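Local structure of muconolactone isomerase-like protein (1VDH) at the interface of chains A and B. The protein decarboxylates two propionates of Fe-coproporphyrin III stepwise with hydrogen peroxide, through harderoheme III, to give heme b in the coproporphyrin-dependent pathway. Sequence-based numbering; all coordinates share one arbitrary frame. Chains: chain A/B, muconolactone isomerase-like protein.

Contact 1: the interface of chains A and B. Residues chain A 218-219, 223-225; chain B 4, 151, 156, 158-159.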
# COMPACT_ATOMS: atom_id res chain seq x y z
N ARG A 218 5.23 -25.91 0.18
CA ARG A 218 4.54 -25.19 1.24
C ARG A 218 4.08 -26.11 2.36
O ARG A 218 3.80 -25.65 3.47
CB ARG A 218 3.38 -24.36 0.67
CG ARG A 218 2.98 -23.18 1.56
CD ARG A 218 2.46 -22.01 0.75
NE ARG A 218 3.49 -21.47 -0.14
CZ ARG A 218 3.33 -20.41 -0.93
NH1 ARG A 218 2.17 -19.75 -0.95
NH2 ARG A 218 4.32 -20.02 -1.71
N PHE A 219 4.05 -27.42 2.09
CA PHE A 219 3.66 -28.40 3.11
C PHE A 219 4.85 -28.84 3.99
O PHE A 219 4.65 -29.52 5.00
CB PHE A 219 2.95 -29.60 2.48
CG PHE A 219 1.61 -29.26 1.88
CD1 PHE A 219 1.51 -28.91 0.54
CD2 PHE A 219 0.46 -29.24 2.67
CE1 PHE A 219 0.27 -28.56 -0.02
CE2 PHE A 219 -0.77 -28.89 2.13
CZ PHE A 219 -0.87 -28.54 0.78
N SER A 223 8.64 -24.23 5.21
CA SER A 223 7.84 -23.26 4.46
C SER A 223 6.52 -22.95 5.16
O SER A 223 6.15 -21.79 5.30
CB SER A 223 7.57 -23.78 3.04
OG SER A 223 8.77 -24.07 2.35
N ALA A 224 5.82 -24.00 5.59
CA ALA A 224 4.53 -23.84 6.26
C ALA A 224 4.57 -22.91 7.47
O ALA A 224 3.68 -22.07 7.64
CB ALA A 224 3.97 -25.21 6.66
N ARG A 225 5.61 -23.04 8.29
CA ARG A 225 5.75 -22.22 9.49
C ARG A 225 6.65 -20.99 9.37
O ARG A 225 6.40 -19.98 10.02
CB ARG A 225 6.25 -23.06 10.67
CG ARG A 225 5.23 -24.05 11.24
CD ARG A 225 5.78 -24.78 12.46
NE ARG A 225 6.12 -23.87 13.55
CZ ARG A 225 6.69 -24.24 14.70
NH1 ARG A 225 7.00 -25.52 14.91
NH2 ARG A 225 6.95 -23.34 15.63
N HIS B 4 7.67 -33.80 11.70
CA HIS B 4 6.51 -33.53 10.86
C HIS B 4 6.61 -34.20 9.50
O HIS B 4 7.58 -34.00 8.77
CB HIS B 4 6.30 -32.02 10.69
CG HIS B 4 5.09 -31.67 9.89
ND1 HIS B 4 3.81 -31.75 10.40
CD2 HIS B 4 4.95 -31.24 8.61
CE1 HIS B 4 2.94 -31.41 9.47
NE2 HIS B 4 3.61 -31.09 8.37
N ARG B 151 -1.62 -19.38 7.29
CA ARG B 151 -0.48 -20.03 7.92
C ARG B 151 -0.06 -19.09 9.05
O ARG B 151 1.00 -18.48 9.00
CB ARG B 151 0.69 -20.17 6.94
CG ARG B 151 0.48 -21.21 5.85
CD ARG B 151 1.69 -21.26 4.91
NE ARG B 151 1.95 -19.95 4.30
CZ ARG B 151 3.03 -19.21 4.53
NH1 ARG B 151 3.17 -18.04 3.94
NH2 ARG B 151 3.99 -19.65 5.34
N ASN B 156 -2.87 -22.80 10.99
CA ASN B 156 -1.94 -23.09 9.91
C ASN B 156 -2.43 -24.26 9.06
O ASN B 156 -2.20 -25.42 9.40
CB ASN B 156 -0.54 -23.36 10.46
CG ASN B 156 0.52 -23.31 9.37
OD1 ASN B 156 0.35 -23.87 8.29
ND2 ASN B 156 1.62 -22.61 9.65
N TYR B 158 -1.38 -25.43 6.16
CA TYR B 158 -0.31 -26.27 5.65
C TYR B 158 0.35 -27.24 6.64
O TYR B 158 1.01 -28.18 6.22
CB TYR B 158 0.72 -25.42 4.91
CG TYR B 158 0.16 -24.82 3.63
CD1 TYR B 158 0.29 -25.48 2.40
CD2 TYR B 158 -0.53 -23.60 3.65
CE1 TYR B 158 -0.25 -24.94 1.23
CE2 TYR B 158 -1.06 -23.06 2.49
CZ TYR B 158 -0.93 -23.73 1.28
OH TYR B 158 -1.47 -23.18 0.14
N MET B 159 0.16 -27.01 7.94
CA MET B 159 0.72 -27.90 8.96
C MET B 159 -0.26 -29.00 9.40
O MET B 159 0.11 -29.94 10.10
CB MET B 159 1.17 -27.10 10.19
CG MET B 159 2.47 -26.34 10.01
SD MET B 159 3.85 -27.46 9.72
CE MET B 159 4.00 -28.22 11.37
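The backbone carbonyl of A:Ala224, in helix 221-226, meets B:Asn156 at the end of the short strand 155-156, beside the 3-10 turn 157-159 that carries B:Tyr158. B:Asn156 ND2 donates a nearly straight bond to A:Ala224 O (2.9 Å, 171° at H); the acceptor lies in the amide plane, but the amide nitrogen sits well above the carbonyl plane. B:Arg151 NH2 adds a weak bond to the same oxygen (3.3 Å). B:Met159 N in turn donates weakly to B:Asn156 OD1, which probably helps set the flip of the amide. The B:Tyr158 ring meets two chain A side chains, one at a face and one at an edge. A:Arg218 lays CG over the centre of one face, 3.6 Å from the centroid; with CG anti to the backbone N (chi1 -157°), its aliphatic stem follows the ring toward the phenol end. Along its CD1-CE1 edge, B:Tyr158 points into the face of A:Phe219, CD1 standing 3.5 Å above that ring's centre and the planes 55° apart. The A:Ala224 methyl fits between B:Tyr158 CB and B:Met159 SD (3.8 Å to the sulfur), while A:Arg225 CG touches B:Met159 CG. Here the turn after helix 207-217 and the following helix 221-226 of one subunit abut the 151-159 segment of its pentamer neighbour.

Contact 2: the interface of chains A and B. Residues chain A 216, 219-220; chain B 6-8.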
# COMPACT_ATOMS: atom_id res chain seq x y z
N GLU A 216 3.84 -27.93 -3.42
CA GLU A 216 4.28 -29.07 -2.62
C GLU A 216 5.20 -28.64 -1.48
O GLU A 216 5.03 -29.09 -0.34
CB GLU A 216 4.95 -30.15 -3.47
CG GLU A 216 5.34 -31.37 -2.64
CD GLU A 216 5.83 -32.55 -3.46
OE1 GLU A 216 6.36 -33.51 -2.85
OE2 GLU A 216 5.69 -32.55 -4.69
N PHE A 219 4.05 -27.42 2.09
CA PHE A 219 3.66 -28.40 3.11
C PHE A 219 4.85 -28.84 3.99
O PHE A 219 4.65 -29.52 5.00
CB PHE A 219 2.95 -29.60 2.48
CG PHE A 219 1.61 -29.26 1.88
CD1 PHE A 219 1.51 -28.91 0.54
CD2 PHE A 219 0.46 -29.24 2.67
CE1 PHE A 219 0.27 -28.56 -0.02
CE2 PHE A 219 -0.77 -28.89 2.13
CZ PHE A 219 -0.87 -28.54 0.78
N ASP A 220 6.06 -28.47 3.60
CA ASP A 220 7.25 -28.79 4.40
C ASP A 220 7.18 -27.82 5.58
O ASP A 220 6.81 -26.66 5.39
CB ASP A 220 8.55 -28.53 3.62
CG ASP A 220 8.73 -29.47 2.44
OD1 ASP A 220 8.20 -30.60 2.47
OD2 ASP A 220 9.43 -29.08 1.47
N PRO B 6 5.10 -34.37 5.88
CA PRO B 6 4.21 -33.64 4.97
C PRO B 6 3.33 -34.59 4.17
O PRO B 6 3.74 -35.68 3.77
CB PRO B 6 5.19 -32.89 4.08
CG PRO B 6 6.35 -33.82 4.00
CD PRO B 6 6.50 -34.26 5.44
N GLU B 7 2.09 -34.16 3.97
CA GLU B 7 1.10 -34.91 3.21
C GLU B 7 0.55 -33.90 2.21
O GLU B 7 -0.59 -33.46 2.33
CB GLU B 7 -0.02 -35.39 4.13
CG GLU B 7 -0.34 -36.86 3.98
CD GLU B 7 0.83 -37.75 4.35
OE1 GLU B 7 1.10 -38.72 3.61
OE2 GLU B 7 1.48 -37.48 5.39
N PRO B 8 1.37 -33.52 1.21
CA PRO B 8 1.01 -32.56 0.18
C PRO B 8 -0.31 -32.88 -0.51
O PRO B 8 -0.58 -34.03 -0.84
CB PRO B 8 2.16 -32.67 -0.82
CG PRO B 8 3.30 -33.14 0.01
CD PRO B 8 2.67 -34.15 0.90
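A:Phe219 receives B:Pro8 on its aromatic ring where the proline-flanked N-terminal segment of one chlorite dismutase-family subunit, B:Pro6 to B:Pro8, runs along the end of helix 207-217 and the residues after it in the next. The aromatic contact is of CH-pi type: B:Pro8 CA sits over one face of the ring, 3.9 Å from the centroid and offset toward the rim, nearest A:Phe219 CD1 (3.7 Å). B:Pro8 CB reaches the same ring carbon from farther off, at 4.0 Å. With CG anti to the carbonyl carbon (chi1 -67°), the A:Phe219 ring is turned out toward chain B, and B:Pro8 covers the face opposite the one that meets B:Tyr158; the ring edge takes A:Glu216 O of its own chain in plane. Aliphatic contact continues along the proline: A:Glu216, its chain extended beyond CG, crosses the pyrrolidine obliquely and touches B:Pro8 CG with its own CG at 3.8 Å. This pairing involves the methylene stem of the glutamate, while its carboxylate extends past the proline. Polar atoms of chain A meet carbon on the other side. A:Phe219 O faces B:Pro6 CB at 3.5 Å, and the carboxylate oxygen A:Asp220 OD1 approaches B:Pro6 CG at 4.0 Å. No nitrogen or oxygen of one chain lies within bonding reach of the other here.

Contact 3: the interface of chains A and B. Residues chain A 68, 141, 207, 234, 236; chain B 16, 83, 87, 109, 193.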
# COMPACT_ATOMS: atom_id res chain seq x y z
N VAL A 68 4.11 -12.26 -17.88
CA VAL A 68 2.65 -12.23 -17.93
C VAL A 68 2.06 -11.33 -16.85
O VAL A 68 2.64 -11.19 -15.77
CB VAL A 68 2.05 -13.67 -17.77
CG1 VAL A 68 2.36 -14.23 -16.37
CG2 VAL A 68 0.55 -13.66 -18.02
N TYR A 141 11.11 -21.02 -19.22
CA TYR A 141 10.50 -19.98 -18.42
C TYR A 141 11.24 -19.70 -17.12
O TYR A 141 12.08 -20.49 -16.68
CB TYR A 141 9.06 -20.38 -18.09
CG TYR A 141 8.25 -20.72 -19.32
CD1 TYR A 141 7.41 -19.78 -19.91
CD2 TYR A 141 8.40 -21.96 -19.95
CE1 TYR A 141 6.75 -20.05 -21.12
CE2 TYR A 141 7.75 -22.24 -21.15
CZ TYR A 141 6.93 -21.29 -21.72
OH TYR A 141 6.33 -21.56 -22.93
N PRO A 207 5.97 -23.89 -17.07
CA PRO A 207 5.61 -23.07 -15.91
C PRO A 207 4.80 -23.84 -14.86
O PRO A 207 4.82 -23.49 -13.69
CB PRO A 207 4.82 -21.91 -16.54
CG PRO A 207 4.26 -22.50 -17.78
CD PRO A 207 5.40 -23.34 -18.31
N VAL A 234 6.23 -14.55 -13.53
CA VAL A 234 6.52 -15.64 -14.45
C VAL A 234 6.81 -15.04 -15.82
O VAL A 234 6.05 -14.21 -16.32
CB VAL A 234 5.37 -16.66 -14.56
CG1 VAL A 234 5.76 -17.78 -15.53
CG2 VAL A 234 5.07 -17.26 -13.19
N LYS A 236 8.63 -15.77 -19.95
CA LYS A 236 9.08 -16.68 -20.99
C LYS A 236 10.38 -16.12 -21.56
O LYS A 236 10.42 -14.95 -21.96
CB LYS A 236 8.03 -16.78 -22.11
CG LYS A 236 8.45 -17.66 -23.27
CD LYS A 236 7.36 -17.71 -24.33
CE LYS A 236 7.83 -18.47 -25.56
NZ LYS A 236 8.16 -19.89 -25.25
N HIS B 16 -4.91 -22.98 -18.57
CA HIS B 16 -4.28 -21.86 -17.88
C HIS B 16 -5.28 -20.70 -17.97
O HIS B 16 -6.07 -20.62 -18.92
CB HIS B 16 -2.94 -21.50 -18.53
CG HIS B 16 -1.89 -22.56 -18.34
ND1 HIS B 16 -0.59 -22.26 -18.00
CD2 HIS B 16 -1.96 -23.91 -18.44
CE1 HIS B 16 0.10 -23.38 -17.89
NE2 HIS B 16 -0.71 -24.40 -18.16
N LEU B 83 0.54 -21.24 -21.13
CA LEU B 83 0.85 -19.83 -20.94
C LEU B 83 1.09 -19.06 -22.25
O LEU B 83 0.66 -17.92 -22.39
CB LEU B 83 2.06 -19.67 -20.02
CG LEU B 83 2.66 -18.27 -19.85
CD1 LEU B 83 1.63 -17.29 -19.29
CD2 LEU B 83 3.87 -18.35 -18.95
N LEU B 87 -0.15 -15.41 -23.26
CA LEU B 87 0.78 -14.30 -23.51
C LEU B 87 0.41 -13.67 -24.84
O LEU B 87 0.44 -12.45 -24.99
CB LEU B 87 2.23 -14.81 -23.56
CG LEU B 87 2.88 -15.20 -22.23
CD1 LEU B 87 4.25 -15.80 -22.49
CD2 LEU B 87 3.00 -13.97 -21.35
N TYR B 109 -2.69 -14.52 -13.06
CA TYR B 109 -2.30 -15.67 -13.87
C TYR B 109 -2.43 -16.91 -13.00
O TYR B 109 -1.79 -17.02 -11.95
CB TYR B 109 -0.86 -15.53 -14.36
CG TYR B 109 -0.33 -16.79 -15.02
CD1 TYR B 109 0.90 -17.33 -14.65
CD2 TYR B 109 -1.09 -17.48 -15.97
CE1 TYR B 109 1.37 -18.53 -15.22
CE2 TYR B 109 -0.63 -18.67 -16.54
CZ TYR B 109 0.59 -19.19 -16.16
OH TYR B 109 1.04 -20.38 -16.70
N LEU B 193 2.92 -18.90 -9.34
CA LEU B 193 2.59 -18.22 -10.59
C LEU B 193 2.14 -16.77 -10.42
O LEU B 193 2.30 -15.95 -11.33
CB LEU B 193 1.51 -18.99 -11.36
CG LEU B 193 1.78 -20.48 -11.60
CD1 LEU B 193 0.59 -21.08 -12.35
CD2 LEU B 193 3.06 -20.67 -12.39
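A:Val68 pushes its branched side chain among B:Leu83, B:Leu87 and B:Tyr109, crossing the last two at about right angles. Its CG1, held between the backbone N and the carbonyl carbon (chi1 65°), reaches B:Tyr109 CD1 at 3.8 Å, while CB meets B:Leu87 CD2 (3.7 Å). B:Leu83 divides its methyls: CD1 lies against A:Val68 and also over the rim of one face of the B:Tyr109 ring, whereas CD2 turns to A:Tyr141 CD1 (3.9 Å) and A:Val234 CG1. The B:Leu83 and A:Tyr141 side chains run past each other in opposite directions. An alanine in place of A:Val68 would probably open a gap beside B:Leu87 and leave the CG-CD1 end of the B:Tyr109 ring without its methyl neighbour. At one margin, A:Lys236 lays CB against B:Leu87 CD1 (3.9 Å). At another, A:Val234 CG2 packs on B:Leu193 CA, and B:Leu193 CD2 approaches A:Pro207 O. The A:Pro207 ring lies crosswise near B:Tyr109 OH, a hydroxyl tied to B:His16 ND1 by a 2.8 Å hydrogen bond. No nitrogen or oxygen pair comes within bonding reach across this patch. The residue after strand 61-67, the starts of strand 141-149 and helix 207-217, and strand 233-237 here meet helix 83-94 and strand 102-116 of the next subunit.

Contact 1 and contact 2 are neighbours, their C-alpha centres about 7 Å apart, and share A:Phe219, whose ring meets a tyrosine in one and a proline in the other. The centre of the contact 3 C-alpha atoms is about 25 Å from that of contact 1 and about 24 Å from that of contact 2. Helix 207-217 of chain A links the two regions, starting in contact 3 and ending beside contact 2. The centres all lie 13 to 14 Å from A:Tyr145, the predicted active-site residue. Association in the homopentamer could, through contact 1, help steady the helix carrying A:Ser223, a predicted coproheme-binding residue.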